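Local coordinates for protein EIAV protease (Equine infectious anemia virus, PDB 1FMB) that probably cleaves the viral polyprotein as a homodimeric retroviral aspartic protease, its active site here occupied by the peptide-like inhibitor HBY-793, at residues P9-L14 and L20-D25; A36-N39 and Y43-R46; T51-G54 and N59-T62; T65-K70 and I76-L81. The protein carries 1 engineered substitution. All coordinates share one frame; numbering follows the deposited sequence.

Interaction 1: P9-L14 and L20-D25; sequences PTTIVL and LNVLLD. With HYB ([2-(2-methyl-propane-2-sulfonylmethyl)-3-naphthalen-1-yl-propionyl-valinyl]-phenylalaninol), chain B.
Pro-9 meets Leu-24 where a beta hairpin of the retroviral protease fold delivers its second strand to the active site. Pro-9 O takes the amide of Leu-24 in a nearly straight bond (N to O 2.9 Å, 168°) and is also packed against its side chain. With chi1 at -55°, the CG of Leu-24 stands beside its own backbone N and passes 3.4 Å from that oxygen. Thr-10 faces Leu-23 in a non-hydrogen-bonded pair, and the Asn-21 amide slants across it, with ND2 3.2 Å from Thr-10 CB but badly angled for a bond to OG1. Next, Thr-11 exchanges both backbone bonds with Val-22. Its OG1 goes to Lys-71, while its methyl lies alongside Val-22, as suits a beta-branched residue in a strand. Ile-12, paired with Asn-21, brings CG1 to 3.7 Å from Asn-21 OD1. Val-13 closes the pairing with Leu-20, and its CG2 crosses the Val-22 side chain at about a right angle, 3.8 Å from CG1. Beyond the paired residues Asp-25 opens the Asp-Thr-Gly signature of aspartic proteases: its OD2 lies 2.7 Å from hydroxyl O14 of the chain B inhibitor.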
loop_
_atom_site.group_PDB
_atom_site.type_symbol
_atom_site.label_atom_id
_atom_site.label_comp_id
_atom_site.label_asym_id
_atom_site.label_seq_id
_atom_site.Cartn_x
_atom_site.Cartn_y
_atom_site.Cartn_z
ATOM N N PRO A 9 -3.157 -5.976 7.095
ATOM C CA PRO A 9 -2.530 -5.620 8.380
ATOM C C PRO A 9 -3.210 -4.357 8.925
ATOM O O PRO A 9 -2.978 -3.186 8.581
ATOM C CB PRO A 9 -1.069 -5.400 7.953
ATOM C CG PRO A 9 -1.121 -5.012 6.518
ATOM C CD PRO A 9 -2.335 -5.652 5.892
ATOM N N THR A 10 -4.141 -4.621 9.858
ATOM C CA THR A 10 -4.887 -3.544 10.497
ATOM C C THR A 10 -4.608 -3.504 12.011
ATOM O O THR A 10 -4.318 -4.557 12.579
ATOM C CB THR A 10 -6.412 -3.618 10.318
ATOM O OG1 THR A 10 -6.977 -4.877 10.751
ATOM C CG2 THR A 10 -6.780 -3.506 8.837
ATOM N N THR A 11 -4.758 -2.278 12.542
ATOM C CA THR A 11 -4.568 -2.175 14.001
ATOM C C THR A 11 -5.426 -1.021 14.491
ATOM O O THR A 11 -5.898 -0.219 13.675
ATOM C CB THR A 11 -3.116 -1.948 14.434
ATOM O OG1 THR A 11 -3.010 -2.310 15.812
ATOM C CG2 THR A 11 -2.635 -0.519 14.252
ATOM N N ILE A 12 -5.679 -1.002 15.802
ATOM C CA ILE A 12 -6.434 0.097 16.391
ATOM C C ILE A 12 -5.443 1.120 16.913
ATOM O O ILE A 12 -4.471 0.817 17.649
ATOM C CB ILE A 12 -7.323 -0.445 17.568
ATOM C CG1 ILE A 12 -8.328 -1.348 16.846
ATOM C CG2 ILE A 12 -7.885 0.763 18.289
ATOM C CD1 ILE A 12 -9.351 -2.178 17.550
ATOM N N VAL A 13 -5.624 2.377 16.565
ATOM C CA VAL A 13 -4.774 3.475 17.047
ATOM C C VAL A 13 -5.691 4.557 17.635
ATOM O O VAL A 13 -6.883 4.690 17.276
ATOM C CB VAL A 13 -3.841 4.212 16.069
ATOM C CG1 VAL A 13 -2.771 3.278 15.486
ATOM C CG2 VAL A 13 -4.535 4.898 14.904
ATOM N N LEU A 14 -5.192 5.412 18.538
ATOM C CA LEU A 14 -6.092 6.498 18.984
ATOM C C LEU A 14 -5.688 7.735 18.169
ATOM O O LEU A 14 -4.527 8.056 18.171
ATOM C CB LEU A 14 -5.938 6.890 20.487
ATOM C CG LEU A 14 -6.486 5.766 21.413
ATOM C CD1 LEU A 14 -6.029 5.931 22.857
ATOM C CD2 LEU A 14 -8.004 5.740 21.384
ATOM N N LEU A 20 -9.533 4.159 16.282
ATOM C CA LEU A 20 -9.939 3.921 14.868
ATOM C C LEU A 20 -9.159 2.716 14.338
ATOM O O LEU A 20 -7.984 2.630 14.675
ATOM C CB LEU A 20 -9.456 5.097 13.982
ATOM C CG LEU A 20 -10.230 6.429 14.158
ATOM C CD1 LEU A 20 -9.710 7.530 13.229
ATOM C CD2 LEU A 20 -11.675 6.183 13.808
ATOM N N ASN A 21 -9.727 1.891 13.470
ATOM C CA ASN A 21 -9.056 0.735 12.864
ATOM C C ASN A 21 -8.404 1.319 11.590
ATOM O O ASN A 21 -9.119 2.023 10.870
ATOM C CB ASN A 21 -9.969 -0.376 12.371
ATOM C CG ASN A 21 -9.298 -1.750 12.310
ATOM O OD1 ASN A 21 -8.860 -2.396 13.287
ATOM N ND2 ASN A 21 -9.242 -2.242 11.065
ATOM N N VAL A 22 -7.111 1.104 11.472
ATOM C CA VAL A 22 -6.347 1.686 10.359
ATOM C C VAL A 22 -5.555 0.656 9.573
ATOM O O VAL A 22 -5.217 -0.340 10.198
ATOM C CB VAL A 22 -5.345 2.747 10.852
ATOM C CG1 VAL A 22 -6.107 3.814 11.650
ATOM C CG2 VAL A 22 -4.233 2.315 11.752
ATOM N N LEU A 23 -5.259 0.877 8.301
ATOM C CA LEU A 23 -4.530 -0.081 7.492
ATOM C C LEU A 23 -3.071 0.332 7.586
ATOM O O LEU A 23 -2.805 1.548 7.414
ATOM C CB LEU A 23 -5.039 0.020 6.050
ATOM C CG LEU A 23 -4.218 -0.774 5.019
ATOM C CD1 LEU A 23 -4.315 -2.263 5.279
ATOM C CD2 LEU A 23 -4.721 -0.511 3.600
ATOM N N LEU A 24 -2.109 -0.549 7.812
ATOM C CA LEU A 24 -0.671 -0.241 7.870
ATOM C C LEU A 24 -0.162 -0.502 6.431
ATOM O O LEU A 24 -0.137 -1.641 5.933
ATOM C CB LEU A 24 0.030 -1.223 8.813
ATOM C CG LEU A 24 -0.688 -1.178 10.201
ATOM C CD1 LEU A 24 -0.036 -2.186 11.145
ATOM C CD2 LEU A 24 -0.578 0.222 10.702
ATOM N N ASP A 25 0.146 0.583 5.772
ATOM C CA ASP A 25 0.431 0.534 4.337
ATOM C C ASP A 25 1.787 1.018 3.862
ATOM O O ASP A 25 2.071 2.218 3.756
ATOM C CB ASP A 25 -0.705 1.365 3.682
ATOM C CG ASP A 25 -0.770 1.311 2.154
ATOM O OD1 ASP A 25 0.075 0.581 1.577
ATOM O OD2 ASP A 25 -1.592 2.099 1.670
HETATM S S1 HYB B . -9.052 -4.651 -4.853
HETATM O O2 HYB B . -10.206 -3.837 -5.116
HETATM O O3 HYB B . -7.895 -4.475 -5.668
HETATM C C4 HYB B . -12.276 -0.896 -0.628
HETATM C C5 HYB B . -11.841 -0.989 -1.915
HETATM C C6 HYB B . -10.533 -1.548 -2.204
HETATM C C7 HYB B . -9.742 -1.981 -1.199
HETATM C C8 HYB B . -10.185 -1.882 0.230
HETATM C C9 HYB B . -11.458 -1.344 0.464
HETATM C C10 HYB B . -11.952 -1.241 1.809
HETATM C C11 HYB B . -11.167 -1.655 2.853
HETATM C C12 HYB B . -9.871 -2.193 2.615
HETATM C C13 HYB B . -9.395 -2.304 1.306
HETATM O O14 HYB B . -2.959 0.490 0.025
HETATM C C15 HYB B . -2.866 1.560 -0.986
HETATM N N16 HYB B . -4.391 0.213 -2.315
HETATM C C17 HYB B . -4.243 1.547 -1.707
HETATM C C18 HYB B . -5.414 1.748 -0.715
HETATM C C19 HYB B . -6.803 2.052 -1.237
HETATM C C20 HYB B . -7.786 1.075 -1.425
HETATM C C21 HYB B . -9.086 1.375 -1.852
HETATM C C22 HYB B . -9.416 2.711 -2.111
HETATM C C23 HYB B . -8.464 3.706 -1.907
HETATM C C24 HYB B . -7.173 3.386 -1.479
HETATM N N25 HYB B . -6.171 -1.806 -3.752
HETATM C C26 HYB B . -4.744 -1.508 -4.040
HETATM C C27 HYB B . -4.614 0.018 -3.666
HETATM O O28 HYB B . -4.634 0.945 -4.461
HETATM C C29 HYB B . -4.314 -1.813 -5.496
HETATM C C30 HYB B . -2.959 -1.167 -5.827
HETATM C C31 HYB B . -4.293 -3.353 -5.639
HETATM C C32 HYB B . -6.601 -2.917 -3.091
HETATM O O33 HYB B . -5.832 -3.773 -2.637
HETATM C C34 HYB B . -8.124 -2.997 -2.855
HETATM C C35 HYB B . -8.330 -2.564 -1.381
HETATM C C36 HYB B . -8.700 -4.425 -3.118
HETATM C C37 HYB B . -8.322 -7.359 -4.839
HETATM C C38 HYB B . -9.538 -6.418 -5.034
HETATM C C39 HYB B . -9.991 -6.567 -6.507
HETATM C C40 HYB B . -10.699 -6.753 -4.066
#

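Interaction 2: A36-N39 and Y43-R46; sequences AHYN and YRGR
Tyr-38 and Arg-44 join the short helix 35-40 of the retroviral protease fold to the loop that follows it, in a local helix-to-loop contact well away from the inhibitor. The apolar part is a CH-pi contact. Arg-44 lays its CD over one face of the tyrosine ring, 3.6 Å from the centroid and shifted toward the rim, where CD comes 3.3 Å from Tyr-38 CZ. The neighbouring CG follows it to 3.6 Å from Tyr-38 CE1. A long aliphatic stem that ends in a charge suits this place, since its methylenes can pack on the aromatic face while the guanidinium carries on to a polar partner. The ring reaches the loop because Tyr-38 CG lies anti to its backbone N (chi1 168°). Its other surroundings include Phe-63, which meets it edge-to-face. The cation-pi term is at most weak: Arg-44 CZ stands 5.9 Å from the ring centroid, and the guanidinium plane is turned 80° from the ring.

Polar contact comes from the same arginine. A bend at chi3 (-59°) turns the guanidinium back to the helix, where NH1 gives a proton to a backbone carbonyl near the C-terminal end. It makes a second, weak bond to Leu-41 O. The main bond lies within the guanidinium plane and within the carbonyl plane, with NH1 2.9 Å from Tyr-38 O.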
loop_
_atom_site.group_PDB
_atom_site.type_symbol
_atom_site.label_atom_id
_atom_site.label_comp_id
_atom_site.label_asym_id
_atom_site.label_seq_id
_atom_site.Cartn_x
_atom_site.Cartn_y
_atom_site.Cartn_z
ATOM N N ALA A 36 -15.127 10.410 6.753
ATOM C CA ALA A 36 -16.104 9.835 7.676
ATOM C C ALA A 36 -15.382 9.720 9.026
ATOM O O ALA A 36 -15.990 10.102 10.021
ATOM C CB ALA A 36 -16.612 8.452 7.323
ATOM N N HIS A 37 -14.104 9.302 9.057
ATOM C CA HIS A 37 -13.367 9.239 10.317
ATOM C C HIS A 37 -13.083 10.627 10.889
ATOM O O HIS A 37 -13.218 10.804 12.105
ATOM C CB HIS A 37 -12.061 8.447 10.166
ATOM C CG HIS A 37 -12.317 6.978 10.180
ATOM N ND1 HIS A 37 -11.335 6.036 9.926
ATOM C CD2 HIS A 37 -13.470 6.268 10.291
ATOM C CE1 HIS A 37 -11.833 4.825 10.029
ATOM N NE2 HIS A 37 -13.144 4.921 10.246
ATOM N N TYR A 38 -12.738 11.625 10.073
ATOM C CA TYR A 38 -12.441 12.996 10.474
ATOM C C TYR A 38 -13.687 13.564 11.156
ATOM O O TYR A 38 -13.643 14.174 12.240
ATOM C CB TYR A 38 -11.944 13.775 9.251
ATOM C CG TYR A 38 -11.894 15.255 9.542
ATOM C CD1 TYR A 38 -10.765 15.798 10.131
ATOM C CD2 TYR A 38 -12.970 16.075 9.176
ATOM C CE1 TYR A 38 -10.750 17.147 10.450
ATOM C CE2 TYR A 38 -12.935 17.422 9.485
ATOM C CZ TYR A 38 -11.824 17.945 10.092
ATOM O OH TYR A 38 -11.725 19.276 10.430
ATOM N N ASN A 39 -14.856 13.274 10.604
ATOM C CA ASN A 39 -16.130 13.741 11.159
ATOM C C ASN A 39 -16.519 13.094 12.471
ATOM O O ASN A 39 -17.370 13.594 13.199
ATOM C CB ASN A 39 -17.278 13.485 10.183
ATOM C CG ASN A 39 -17.141 14.388 8.966
ATOM O OD1 ASN A 39 -17.691 14.059 7.912
ATOM N ND2 ASN A 39 -16.467 15.513 9.018
ATOM N N TYR A 43 -12.080 15.389 18.823
ATOM C CA TYR A 43 -11.594 16.743 18.709
ATOM C C TYR A 43 -11.001 16.891 17.297
ATOM O O TYR A 43 -10.452 15.864 16.931
ATOM C CB TYR A 43 -10.415 17.042 19.648
ATOM C CG TYR A 43 -10.744 16.772 21.092
ATOM C CD1 TYR A 43 -11.614 17.688 21.721
ATOM C CD2 TYR A 43 -10.240 15.713 21.819
ATOM C CE1 TYR A 43 -11.990 17.566 23.047
ATOM C CE2 TYR A 43 -10.608 15.591 23.159
ATOM C CZ TYR A 43 -11.467 16.501 23.756
ATOM O OH TYR A 43 -11.805 16.334 25.078
ATOM N N ARG A 44 -11.120 18.051 16.711
ATOM C CA ARG A 44 -10.543 18.286 15.379
ATOM C C ARG A 44 -9.826 19.629 15.389
ATOM O O ARG A 44 -10.337 20.559 16.016
ATOM C CB ARG A 44 -11.688 18.449 14.354
ATOM C CG ARG A 44 -12.113 17.142 13.735
ATOM C CD ARG A 44 -13.423 17.327 12.962
ATOM N NE ARG A 44 -14.416 17.815 13.915
ATOM C CZ ARG A 44 -15.007 16.955 14.745
ATOM N NH1 ARG A 44 -14.897 15.662 14.422
ATOM N NH2 ARG A 44 -15.718 17.452 15.756
ATOM N N GLY A 45 -8.696 19.770 14.700
ATOM C CA GLY A 45 -7.988 21.047 14.613
ATOM C C GLY A 45 -8.457 21.636 13.243
ATOM O O GLY A 45 -9.349 21.066 12.633
ATOM N N ARG A 46 -7.797 22.685 12.828
ATOM C CA ARG A 46 -8.135 23.351 11.588
ATOM C C ARG A 46 -7.876 22.433 10.402
ATOM O O ARG A 46 -7.297 21.347 10.443
ATOM C CB ARG A 46 -7.437 24.689 11.523
#

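Interaction 3: T51-G54 and N59-T62; sequences TGIG and NVET. Engineered in segment 51-54: Gly-54 (natural residue Ile). With HYB ([2-(2-methyl-propane-2-sulfonylmethyl)-3-naphthalen-1-yl-propionyl-valinyl]-phenylalaninol), chain C.
The carboxamide of Asn-59 is the flat side-chain group that meets the other strand, and it stands beside the chain at Gly-54: OD1 lies 3.7 Å from Gly-54 CA. Gly-54 is an engineered residue, isoleucine in the natural sequence. Among the flat peptide groups, the carbonyl of Val-60 receives the amide of Ile-53 within its own plane, N to O 3.0 Å, and Val-60 N returns a bond to Ile-53 O. These two bonds make Ile-53 and Val-60 a hydrogen-bonded antiparallel pair, with Gly-54 and Asn-59 as the non-hydrogen-bonded pair after it.

Glycine suits position 52 well. Its positive phi (67°) is easy for a residue without a side chain, and Gly-52 CA can come within 3.1 Å of Val-60 O. Thr-62 then points its side chain at this turn of the backbone. Its OG1 receives a weak bond from Gly-52 N and shares a water, 2.6 Å from that OG1, which accepts the amide of Thr-51. On the other branch, Thr-62 CG2 crosses Ile-53 and lies 4.0 Å from its CG1. The torsion of Ile-53 (chi1 52°) sets CG1 between backbone N and carbonyl carbon, while CG2 reaches atom O3 of the chain C inhibitor at 3.4 Å.

Gly-54 grips the same chain C inhibitor with its backbone: its N donates to O2, and its O, 3.0 Å from N25, accepts from the amide. Ile-53 also packs on Val-56 of the second subunit. A glycine-rich hairpin folded over a peptide-like ligand is the flap of retroviral proteases.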
loop_
_atom_site.group_PDB
_atom_site.type_symbol
_atom_site.label_atom_id
_atom_site.label_comp_id
_atom_site.label_asym_id
_atom_site.label_seq_id
_atom_site.Cartn_x
_atom_site.Cartn_y
_atom_site.Cartn_z
ATOM N N THR A 51 -3.004 19.610 -1.848
ATOM C CA THR A 51 -2.914 19.449 -3.310
ATOM C C THR A 51 -2.973 17.999 -3.823
ATOM O O THR A 51 -2.334 17.628 -4.813
ATOM C CB THR A 51 -1.520 19.813 -3.840
ATOM O OG1 THR A 51 -0.546 19.045 -3.090
ATOM C CG2 THR A 51 -1.322 21.324 -3.690
ATOM N N GLY A 52 -3.748 17.165 -3.223
ATOM C CA GLY A 52 -4.168 15.837 -3.449
ATOM C C GLY A 52 -3.240 14.666 -3.360
ATOM O O GLY A 52 -2.067 14.844 -3.045
ATOM N N ILE A 53 -3.856 13.503 -3.556
ATOM C CA ILE A 53 -3.024 12.292 -3.571
ATOM C C ILE A 53 -3.371 11.570 -4.887
ATOM O O ILE A 53 -4.463 11.721 -5.465
ATOM C CB ILE A 53 -3.364 11.387 -2.354
ATOM C CG1 ILE A 53 -4.853 11.185 -2.378
ATOM C CG2 ILE A 53 -2.683 12.042 -1.160
ATOM C CD1 ILE A 53 -5.305 10.352 -1.190
ATOM N N GLY A 54 -2.445 10.714 -5.352
ATOM C CA GLY A 54 -2.651 9.954 -6.587
ATOM C C GLY A 54 -2.604 8.492 -6.196
ATOM O O GLY A 54 -1.815 8.109 -5.332
ATOM N N ASN A 59 -6.280 11.091 -9.334
ATOM C CA ASN A 59 -5.988 11.988 -8.244
ATOM C C ASN A 59 -7.269 12.363 -7.524
ATOM O O ASN A 59 -8.293 12.431 -8.213
ATOM C CB ASN A 59 -5.371 13.305 -8.754
ATOM C CG ASN A 59 -4.147 13.107 -9.634
ATOM O OD1 ASN A 59 -3.211 12.462 -9.187
ATOM N ND2 ASN A 59 -4.192 13.571 -10.871
ATOM N N VAL A 60 -7.110 12.582 -6.205
ATOM C CA VAL A 60 -8.271 12.948 -5.384
ATOM C C VAL A 60 -7.835 14.115 -4.504
ATOM O O VAL A 60 -6.715 14.174 -4.010
ATOM C CB VAL A 60 -8.573 11.641 -4.625
ATOM C CG1 VAL A 60 -9.076 11.929 -3.237
ATOM C CG2 VAL A 60 -9.525 10.803 -5.476
ATOM N N GLU A 61 -8.726 15.096 -4.315
ATOM C CA GLU A 61 -8.427 16.279 -3.531
ATOM C C GLU A 61 -8.267 15.964 -2.047
ATOM O O GLU A 61 -8.860 15.036 -1.564
ATOM C CB GLU A 61 -9.565 17.333 -3.617
ATOM C CG GLU A 61 -9.368 18.095 -4.936
ATOM C CD GLU A 61 -10.517 19.014 -5.326
ATOM O OE1 GLU A 61 -11.121 19.669 -4.432
ATOM O OE2 GLU A 61 -10.761 19.067 -6.564
ATOM N N THR A 62 -7.411 16.713 -1.388
ATOM C CA THR A 62 -7.254 16.473 0.038
ATOM C C THR A 62 -7.202 17.780 0.833
ATOM O O THR A 62 -7.001 18.827 0.190
ATOM C CB THR A 62 -5.835 15.900 0.253
ATOM O OG1 THR A 62 -4.784 16.675 -0.354
ATOM C CG2 THR A 62 -5.856 14.469 -0.236
HETATM S S1 HYB C . 1.017 10.682 -3.463
HETATM O O2 HYB C . 0.624 11.028 -4.801
HETATM O O3 HYB C . -0.003 10.402 -2.505
HETATM C C4 HYB C . 2.973 7.878 -9.000
HETATM C C5 HYB C . 1.910 8.442 -8.362
HETATM C C6 HYB C . 1.686 8.187 -6.951
HETATM C C7 HYB C . 2.532 7.392 -6.263
HETATM C C8 HYB C . 3.705 6.745 -6.936
HETATM C C9 HYB C . 3.889 7.024 -8.296
HETATM C C10 HYB C . 5.006 6.454 -8.997
HETATM C C11 HYB C . 5.873 5.628 -8.331
HETATM C C12 HYB C . 5.681 5.338 -6.952
HETATM C C13 HYB C . 4.601 5.902 -6.268
HETATM O O14 HYB C . 0.452 1.391 -2.618
HETATM C C15 HYB C . -0.974 1.322 -2.987
HETATM N N16 HYB C . -0.883 3.745 -3.143
HETATM C C17 HYB C . -1.201 2.539 -3.927
HETATM C C18 HYB C . -0.255 2.506 -5.151
HETATM C C19 HYB C . -0.503 3.431 -6.324
HETATM C C20 HYB C . 0.142 4.662 -6.485
HETATM C C21 HYB C . -0.052 5.482 -7.604
HETATM C C22 HYB C . -0.936 5.059 -8.603
HETATM C C23 HYB C . -1.572 3.826 -8.480
HETATM C C24 HYB C . -1.365 3.021 -7.356
HETATM N N25 HYB C . -0.433 6.762 -3.082
HETATM C C26 HYB C . -1.173 5.949 -2.083
HETATM C C27 HYB C . -1.780 4.781 -2.951
HETATM O O28 HYB C . -2.928 4.730 -3.364
HETATM C C29 HYB C . -2.247 6.737 -1.293
HETATM C C30 HYB C . -3.201 5.790 -0.548
HETATM C C31 HYB C . -1.486 7.690 -0.342
HETATM C C32 HYB C . 0.823 7.253 -2.889
HETATM O O33 HYB C . 1.482 7.038 -1.865
HETATM C C34 HYB C . 1.420 8.028 -4.082
HETATM C C35 HYB C . 2.381 7.028 -4.775
HETATM C C36 HYB C . 2.167 9.329 -3.644
HETATM C C37 HYB C . 2.394 11.807 -1.295
HETATM C C38 HYB C . 1.998 12.077 -2.769
HETATM C C39 HYB C . 1.034 13.289 -2.761
HETATM C C40 HYB C . 3.229 12.359 -3.665
HETATM O O HOH W 1 -2.277 17.437 0.017
#

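Interaction 4: T65-K70 and I76-L81; sequences TPVTIK and IKTRML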
loop_
_atom_site.group_PDB
_atom_site.type_symbol
_atom_site.label_atom_id
_atom_site.label_comp_id
_atom_site.label_asym_id
_atom_site.label_seq_id
_atom_site.Cartn_x
_atom_site.Cartn_y
_atom_site.Cartn_z
ATOM N N THR A 65 -4.837 18.189 8.254
ATOM C CA THR A 65 -5.372 18.566 9.592
ATOM C C THR A 65 -4.441 18.075 10.673
ATOM O O THR A 65 -3.854 17.000 10.514
ATOM C CB THR A 65 -6.789 17.997 9.731
ATOM O OG1 THR A 65 -7.475 18.604 10.845
ATOM C CG2 THR A 65 -6.919 16.473 9.925
ATOM N N PRO A 66 -4.231 18.787 11.770
ATOM C CA PRO A 66 -3.315 18.410 12.845
ATOM C C PRO A 66 -3.946 17.333 13.705
ATOM O O PRO A 66 -5.162 17.292 13.996
ATOM C CB PRO A 66 -2.980 19.721 13.614
ATOM C CG PRO A 66 -4.048 20.687 13.203
ATOM C CD PRO A 66 -4.834 20.095 12.064
ATOM N N VAL A 67 -3.123 16.314 14.035
ATOM C CA VAL A 67 -3.630 15.217 14.821
ATOM C C VAL A 67 -2.546 14.787 15.828
ATOM O O VAL A 67 -1.388 15.126 15.742
ATOM C CB VAL A 67 -4.023 13.913 14.055
ATOM C CG1 VAL A 67 -5.164 14.061 13.030
ATOM C CG2 VAL A 67 -2.808 13.294 13.347
ATOM N N THR A 68 -2.979 14.147 16.888
ATOM C CA THR A 68 -2.169 13.506 17.900
ATOM C C THR A 68 -2.540 12.008 17.796
ATOM O O THR A 68 -3.679 11.515 17.916
ATOM C CB THR A 68 -2.517 13.924 19.341
ATOM O OG1 THR A 68 -2.059 15.281 19.357
ATOM C CG2 THR A 68 -1.558 13.138 20.223
ATOM N N ILE A 69 -1.504 11.185 17.575
ATOM C CA ILE A 69 -1.730 9.745 17.465
ATOM C C ILE A 69 -1.066 9.052 18.665
ATOM O O ILE A 69 0.058 9.423 18.931
ATOM C CB ILE A 69 -1.121 9.145 16.180
ATOM C CG1 ILE A 69 -1.898 9.744 14.989
ATOM C CG2 ILE A 69 -1.203 7.629 16.094
ATOM C CD1 ILE A 69 -1.299 9.356 13.664
ATOM N N LYS A 70 -1.785 8.140 19.292
ATOM C CA LYS A 70 -1.208 7.416 20.415
ATOM C C LYS A 70 -1.290 5.921 20.098
ATOM O O LYS A 70 -2.263 5.289 19.690
ATOM C CB LYS A 70 -1.850 7.922 21.701
ATOM N N ILE A 76 2.433 10.801 18.916
ATOM C CA ILE A 76 2.947 11.510 17.745
ATOM C C ILE A 76 2.036 12.677 17.384
ATOM O O ILE A 76 0.825 12.497 17.338
ATOM C CB ILE A 76 3.029 10.482 16.614
ATOM C CG1 ILE A 76 4.252 9.591 16.888
ATOM C CG2 ILE A 76 3.164 11.104 15.244
ATOM C CD1 ILE A 76 3.891 8.156 16.586
ATOM N N LYS A 77 2.654 13.824 17.176
ATOM C CA LYS A 77 1.862 15.019 16.861
ATOM C C LYS A 77 2.257 15.316 15.416
ATOM O O LYS A 77 3.444 15.545 15.117
ATOM C CB LYS A 77 2.357 16.183 17.695
ATOM C CG LYS A 77 1.449 16.951 18.602
ATOM C CD LYS A 77 1.640 16.297 19.976
ATOM C CE LYS A 77 1.085 17.140 21.114
ATOM N NZ LYS A 77 -0.392 17.375 21.042
ATOM N N THR A 78 1.307 15.234 14.500
ATOM C CA THR A 78 1.676 15.494 13.115
ATOM C C THR A 78 0.462 15.953 12.327
ATOM O O THR A 78 -0.534 16.333 12.952
ATOM C CB THR A 78 2.269 14.181 12.565
ATOM O OG1 THR A 78 2.785 14.466 11.261
ATOM C CG2 THR A 78 1.241 13.065 12.560
ATOM N N ARG A 79 0.549 16.042 11.006
ATOM C CA ARG A 79 -0.561 16.419 10.186
ATOM C C ARG A 79 -0.940 15.173 9.374
ATOM O O ARG A 79 -0.047 14.377 9.027
ATOM C CB ARG A 79 -0.302 17.544 9.205
ATOM C CG ARG A 79 -0.493 18.874 9.930
ATOM C CD ARG A 79 -1.312 19.791 9.047
ATOM N NE ARG A 79 -0.856 21.168 9.161
ATOM C CZ ARG A 79 -0.643 21.904 8.064
ATOM N NH1 ARG A 79 -0.803 21.446 6.826
ATOM N NH2 ARG A 79 -0.227 23.156 8.234
ATOM N N MET A 80 -2.218 14.958 9.097
ATOM C CA MET A 80 -2.650 13.834 8.309
ATOM C C MET A 80 -3.518 14.429 7.186
ATOM O O MET A 80 -4.185 15.435 7.439
ATOM C CB MET A 80 -3.614 12.914 9.064
ATOM C CG MET A 80 -2.858 11.776 9.726
ATOM S SD MET A 80 -3.943 10.629 10.579
ATOM C CE MET A 80 -4.333 9.290 9.436
ATOM N N LEU A 81 -3.480 13.821 6.013
ATOM C CA LEU A 81 -4.374 14.321 4.964
ATOM C C LEU A 81 -5.763 13.753 5.204
ATOM O O LEU A 81 -5.948 12.741 5.944
ATOM C CB LEU A 81 -3.909 13.799 3.590
ATOM C CG LEU A 81 -2.460 14.198 3.258
ATOM C CD1 LEU A 81 -2.076 13.685 1.879
ATOM C CD2 LEU A 81 -2.330 15.714 3.330
#
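Thr-65 with Met-80, Val-67 with Thr-78 and Ile-69 with Ile-76 each exchange two backbone hydrogen bonds, between strands whose antiparallel course is strongly twisted, 134° between their directions. The shortest bonds join Ile-69 N to Ile-76 O and Ile-76 N to Ile-69 O, both 2.7 Å. Pro-66, which has no amide proton to give, fits its place opposite Arg-79 in a non-hydrogen-bonded pair.

Valine, isoleucine and methionine share with Thr-65 and Thr-78 the face turned to the interior. Val-67 CG2 lies 3.9 Å from Met-80 CG, the two side chains crossing at about a right angle, and Ile-69 CD1 reaches Met-80 SD at 4.3 Å. Helix 92-97 packs against this face through Ile-94, which touches both Ile-69 and Thr-78. Thr-65 OG1 turns instead to Arg-46 O.

On the other face Lys-77 lies alongside Thr-68. Its chain bends at chi2 (95°) and chi4, bringing NZ to hydrogen-bond Thr-68 OG1 at 3.2 Å. Arg-79 lays CG 4.1 Å from Pro-66 CA and sends its charged end to the ring of Tyr-48.

This twisted antiparallel hairpin, one face largely on the core and the other carrying Lys-77 and Arg-79, is part of the beta sheet of the retroviral aspartic protease fold.

Interactions 1 and 3 lie on opposite sides of the chain's centre, their own centres about 21 Å apart, and both touch the second subunit. Asp-25 meets the chain B inhibitor and the flap the chain C one, which Asp-25 of the second subunit also bonds. Interaction 4 connects the rest. Its strand 65-70 runs on from the flap strand, and Lys-70 N lies 3.0 Å from Leu-14 O of interaction 1, a probable hydrogen bond in their common sheet. Leu-81 CD1 meets Ile-53 CG2 of interaction 3 at 3.5 Å. Interaction 2 lies beside interaction 4, Arg-46 O 2.8 Å from Thr-65 OG1, and reaches interaction 1 through His-37 CG, 3.8 Å from Leu-20 CD2.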